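Long-range contact in sister chromatid cohesion protein (Chaetomium thermophilum, PDB 5T8V), which probably acts as a cohesin loader on chromatin, seen here as the C-terminal HEAT-repeat part of the SCC2/Nipped-B family protein: residues F859-A870 with H899-L910. Sequence-based numbering, arbitrary orientation.
Sequences FEQLRLLRPYIA and HAQFLTDVRKEL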
loop_
_atom_site.group_PDB
_atom_site.type_symbol
_atom_site.label_atom_id
_atom_site.label_comp_id
_atom_site.label_asym_id
_atom_site.label_seq_id
_atom_site.Cartn_x
_atom_site.Cartn_y
_atom_site.Cartn_z
ATOM N N PHE A 859 15.581 39.910 35.195
ATOM C CA PHE A 859 16.848 40.092 35.898
ATOM C C PHE A 859 17.019 39.062 37.008
ATOM O O PHE A 859 18.115 38.522 37.200
ATOM C CB PHE A 859 16.930 41.509 36.469
ATOM C CG PHE A 859 18.078 41.716 37.416
ATOM C CD1 PHE A 859 19.326 42.088 36.944
ATOM C CD2 PHE A 859 17.909 41.545 38.781
ATOM C CE1 PHE A 859 20.384 42.282 37.815
ATOM C CE2 PHE A 859 18.963 41.736 39.655
ATOM C CZ PHE A 859 20.202 42.106 39.171
ATOM N N GLU A 860 15.947 38.781 37.754
ATOM C CA GLU A 860 16.058 37.886 38.901
ATOM C C GLU A 860 16.611 36.526 38.495
ATOM O O GLU A 860 17.362 35.903 39.254
ATOM C CB GLU A 860 14.695 37.727 39.576
ATOM C CG GLU A 860 14.184 38.991 40.251
ATOM C CD GLU A 860 15.026 39.401 41.447
ATOM O OE1 GLU A 860 15.957 38.650 41.807
ATOM O OE2 GLU A 860 14.757 40.473 42.027
ATOM N N GLN A 861 16.251 36.047 37.307
ATOM C CA GLN A 861 16.728 34.753 36.840
ATOM C C GLN A 861 18.071 34.837 36.127
ATOM O O GLN A 861 18.700 33.798 35.903
ATOM C CB GLN A 861 15.683 34.099 35.931
ATOM C CG GLN A 861 15.206 34.942 34.754
ATOM C CD GLN A 861 14.003 34.350 34.024
ATOM O OE1 GLN A 861 13.656 34.810 32.941
ATOM N NE2 GLN A 861 13.355 33.343 34.611
ATOM N N LEU A 862 18.528 36.040 35.771
ATOM C CA LEU A 862 19.932 36.214 35.422
ATOM C C LEU A 862 20.822 36.162 36.655
ATOM O O LEU A 862 22.013 35.856 36.536
ATOM C CB LEU A 862 20.144 37.539 34.689
ATOM C CG LEU A 862 20.082 37.462 33.163
ATOM C CD1 LEU A 862 18.743 36.908 32.700
ATOM C CD2 LEU A 862 20.342 38.831 32.558
ATOM N N ARG A 863 20.264 36.451 37.832
ATOM C CA ARG A 863 21.012 36.331 39.075
ATOM C C ARG A 863 21.237 34.877 39.468
ATOM O O ARG A 863 22.181 34.588 40.212
ATOM C CB ARG A 863 20.274 37.070 40.192
ATOM C CG ARG A 863 21.028 37.154 41.508
ATOM C CD ARG A 863 20.185 37.835 42.575
ATOM N NE ARG A 863 18.965 37.085 42.865
ATOM C CZ ARG A 863 17.985 37.519 43.653
ATOM N NH1 ARG A 863 18.069 38.707 44.235
ATOM N NH2 ARG A 863 16.915 36.762 43.855
ATOM N N LEU A 864 20.394 33.958 38.989
ATOM C CA LEU A 864 20.601 32.544 39.285
ATOM C C LEU A 864 21.779 31.981 38.502
ATOM O O LEU A 864 22.434 31.040 38.963
ATOM C CB LEU A 864 19.333 31.749 38.976
ATOM C CG LEU A 864 18.049 32.260 39.631
ATOM C CD1 LEU A 864 16.887 31.338 39.303
ATOM C CD2 LEU A 864 18.209 32.407 41.140
ATOM N N LEU A 865 22.057 32.536 37.322
ATOM C CA LEU A 865 23.249 32.172 36.571
ATOM C C LEU A 865 24.507 32.827 37.122
ATOM O O LEU A 865 25.610 32.464 36.701
ATOM C CB LEU A 865 23.079 32.558 35.099
ATOM C CG LEU A 865 21.838 32.005 34.391
ATOM C CD1 LEU A 865 21.760 32.529 32.967
ATOM C CD2 LEU A 865 21.834 30.483 34.400
ATOM N N ARG A 866 24.366 33.773 38.054
ATOM C CA ARG A 866 25.505 34.504 38.616
ATOM C C ARG A 866 26.693 33.621 38.980
ATOM O O ARG A 866 27.810 33.934 38.550
ATOM C CB ARG A 866 25.020 35.281 39.850
ATOM C CG ARG A 866 25.999 36.315 40.369
ATOM C CD ARG A 866 26.020 37.542 39.478
ATOM N NE ARG A 866 26.880 38.589 40.023
ATOM C CZ ARG A 866 28.204 38.608 39.906
ATOM N NH1 ARG A 866 28.832 37.629 39.264
ATOM N NH2 ARG A 866 28.902 39.602 40.436
ATOM N N PRO A 867 26.542 32.538 39.748
ATOM C CA PRO A 867 27.725 31.741 40.114
ATOM C C PRO A 867 28.405 31.078 38.929
ATOM O O PRO A 867 29.602 30.777 39.012
ATOM C CB PRO A 867 27.161 30.703 41.092
ATOM C CG PRO A 867 25.715 30.611 40.760
ATOM C CD PRO A 867 25.306 31.983 40.330
ATOM N N TYR A 868 27.686 30.836 37.829
ATOM C CA TYR A 868 28.326 30.269 36.647
ATOM C C TYR A 868 29.363 31.220 36.062
ATOM O O TYR A 868 30.354 30.770 35.480
ATOM C CB TYR A 868 27.279 29.922 35.590
ATOM C CG TYR A 868 26.439 28.706 35.916
ATOM C CD1 TYR A 868 26.996 27.435 35.921
ATOM C CD2 TYR A 868 25.086 28.827 36.203
ATOM C CE1 TYR A 868 26.235 26.319 36.213
ATOM C CE2 TYR A 868 24.314 27.717 36.495
ATOM C CZ TYR A 868 24.894 26.465 36.497
ATOM O OH TYR A 868 24.130 25.356 36.787
ATOM N N ILE A 869 29.156 32.531 36.207
ATOM C CA ILE A 869 30.104 33.497 35.662
ATOM C C ILE A 869 31.398 33.489 36.466
ATOM O O ILE A 869 32.497 33.537 35.901
ATOM C CB ILE A 869 29.475 34.905 35.622
ATOM C CG1 ILE A 869 28.381 34.984 34.553
ATOM C CG2 ILE A 869 30.534 35.974 35.341
ATOM C CD1 ILE A 869 27.027 34.511 35.018
ATOM N N ALA A 870 31.292 33.439 37.796
ATOM C CA ALA A 870 32.484 33.492 38.634
ATOM C C ALA A 870 33.400 32.301 38.386
ATOM O O ALA A 870 34.623 32.418 38.531
ATOM C CB ALA A 870 32.085 33.553 40.108
ATOM N N HIS A 899 21.095 47.830 36.189
ATOM C CA HIS A 899 21.604 47.534 37.528
ATOM C C HIS A 899 23.110 47.765 37.515
ATOM O O HIS A 899 23.901 46.860 37.250
ATOM C CB HIS A 899 21.255 46.106 37.931
ATOM C CG HIS A 899 19.840 45.719 37.625
ATOM N ND1 HIS A 899 18.861 45.646 38.592
ATOM C CD2 HIS A 899 19.242 45.379 36.458
ATOM C CE1 HIS A 899 17.720 45.279 38.034
ATOM N NE2 HIS A 899 17.925 45.111 36.741
ATOM N N ALA A 900 23.511 49.003 37.821
ATOM C CA ALA A 900 24.898 49.422 37.645
ATOM C C ALA A 900 25.870 48.475 38.343
ATOM O O ALA A 900 26.767 47.903 37.712
ATOM C CB ALA A 900 25.073 50.850 38.167
ATOM N N GLN A 901 25.711 48.305 39.658
ATOM C CA GLN A 901 26.659 47.489 40.409
ATOM C C GLN A 901 26.713 46.064 39.876
ATOM O O GLN A 901 27.783 45.444 39.872
ATOM C CB GLN A 901 26.292 47.491 41.895
ATOM C CG GLN A 901 27.355 46.881 42.799
ATOM C CD GLN A 901 28.662 47.653 42.776
ATOM O OE1 GLN A 901 28.678 48.874 42.945
ATOM N NE2 GLN A 901 29.766 46.946 42.561
ATOM N N PHE A 902 25.580 45.531 39.416
ATOM C CA PHE A 902 25.575 44.197 38.824
ATOM C C PHE A 902 26.492 44.140 37.608
ATOM O O PHE A 902 27.377 43.282 37.521
ATOM C CB PHE A 902 24.149 43.801 38.446
ATOM C CG PHE A 902 24.040 42.435 37.830
ATOM C CD1 PHE A 902 23.946 41.307 38.626
ATOM C CD2 PHE A 902 24.024 42.281 36.453
ATOM C CE1 PHE A 902 23.843 40.050 38.062
ATOM C CE2 PHE A 902 23.921 41.027 35.884
ATOM C CZ PHE A 902 23.831 39.911 36.689
ATOM N N LEU A 903 26.292 45.054 36.656
ATOM C CA LEU A 903 27.152 45.107 35.478
ATOM C C LEU A 903 28.620 45.220 35.873
ATOM O O LEU A 903 29.464 44.440 35.414
ATOM C CB LEU A 903 26.743 46.285 34.589
ATOM C CG LEU A 903 25.561 46.067 33.639
ATOM C CD1 LEU A 903 24.342 45.525 34.363
ATOM C CD2 LEU A 903 25.219 47.368 32.935
ATOM N N THR A 904 28.942 46.193 36.730
ATOM C CA THR A 904 30.326 46.400 37.144
ATOM C C THR A 904 30.933 45.114 37.699
ATOM O O THR A 904 32.006 44.675 37.263
ATOM C CB THR A 904 30.392 47.523 38.183
ATOM O OG1 THR A 904 29.876 48.733 37.614
ATOM C CG2 THR A 904 31.823 47.759 38.648
ATOM N N ASP A 905 30.253 44.495 38.666
ATOM C CA ASP A 905 30.761 43.265 39.264
ATOM C C ASP A 905 30.963 42.186 38.207
ATOM O O ASP A 905 32.008 41.527 38.167
ATOM C CB ASP A 905 29.805 42.775 40.351
ATOM C CG ASP A 905 29.726 43.724 41.529
ATOM O OD1 ASP A 905 30.737 44.398 41.825
ATOM O OD2 ASP A 905 28.651 43.797 42.161
ATOM N N VAL A 906 29.967 41.991 37.341
ATOM C CA VAL A 906 30.074 40.966 36.305
ATOM C C VAL A 906 31.321 41.193 35.462
ATOM O O VAL A 906 32.082 40.259 35.186
ATOM C CB VAL A 906 28.801 40.940 35.439
ATOM C CG1 VAL A 906 29.002 40.075 34.194
ATOM C CG2 VAL A 906 27.626 40.416 36.251
ATOM N N ARG A 907 31.555 42.439 35.042
ATOM C CA ARG A 907 32.742 42.721 34.240
ATOM C C ARG A 907 34.015 42.412 35.014
ATOM O O ARG A 907 34.941 41.792 34.475
ATOM C CB ARG A 907 32.747 44.177 33.778
ATOM C CG ARG A 907 33.992 44.547 32.984
ATOM C CD ARG A 907 33.828 45.868 32.251
ATOM N NE ARG A 907 33.651 46.988 33.167
ATOM C CZ ARG A 907 33.478 48.248 32.783
ATOM N NH1 ARG A 907 33.458 48.561 31.493
ATOM N NH2 ARG A 907 33.325 49.201 33.693
ATOM N N LYS A 908 34.085 42.831 36.280
ATOM C CA LYS A 908 35.294 42.583 37.061
ATOM C C LYS A 908 35.550 41.091 37.246
ATOM O O LYS A 908 36.709 40.668 37.316
ATOM C CB LYS A 908 35.202 43.282 38.418
ATOM C CG LYS A 908 35.614 44.751 38.383
ATOM C CD LYS A 908 35.856 45.300 39.784
ATOM C CE LYS A 908 34.805 46.321 40.187
ATOM N NZ LYS A 908 35.031 47.652 39.549
ATOM N N GLU A 909 34.491 40.282 37.327
ATOM C CA GLU A 909 34.643 38.834 37.414
ATOM C C GLU A 909 34.829 38.177 36.054
ATOM O O GLU A 909 35.170 36.990 35.998
ATOM C CB GLU A 909 33.423 38.211 38.097
ATOM C CG GLU A 909 33.145 38.738 39.496
ATOM C CD GLU A 909 31.950 38.064 40.142
ATOM O OE1 GLU A 909 31.360 37.162 39.508
ATOM O OE2 GLU A 909 31.601 38.436 41.283
ATOM N N LEU A 910 34.620 38.916 34.966
ATOM C CA LEU A 910 34.595 38.350 33.628
ATOM C C LEU A 910 35.789 38.759 32.777
ATOM O O LEU A 910 35.990 38.177 31.706
ATOM C CB LEU A 910 33.300 38.766 32.914
ATOM C CG LEU A 910 32.910 38.011 31.646
ATOM C CD1 LEU A 910 32.579 36.562 31.975
ATOM C CD2 LEU A 910 31.729 38.697 30.979
#
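With CG trans to the backbone N in both F859 (chi1 170°) and F902, the two phenyl rings reach from 859-870 and 899-910 toward each other and pass alongside. F859 presents its edge to one face of F902, F859 CE1 lying 3.7 Å from F902 CG, with the ring planes at 71°: a T-shaped pair. One face of F859 is covered by the imidazole of H899, the N-cap residue; centroids 3.6 Å apart and nearly parallel planes define a face-to-face stack. Cutting F859 back to an alanine is likely to leave the H899 imidazole without its stacking partner and uncover one face of F902. Further along, R866 bends at its second torsion, carrying CD past F902, and its side chain fits as a knob among F902, D905, V906 and E909. E909 grips it by a two-pronged salt bridge: R866 NH1 to E909 OE1 at 2.6 Å, in the guanidinium plane but above that of the carboxylate, and a weak bond from R866 NH2 to E909 OE2. V906 CG2 sits over the guanidinium centre. I869 CG2 meets L910 CD1 at 4.0 Å. The axes of helices 866-870 and 900-910 run 32° from parallel within the HEAT-repeat array: helix 878-891 packs on L862 and I869, while helix 919-935 touches L910.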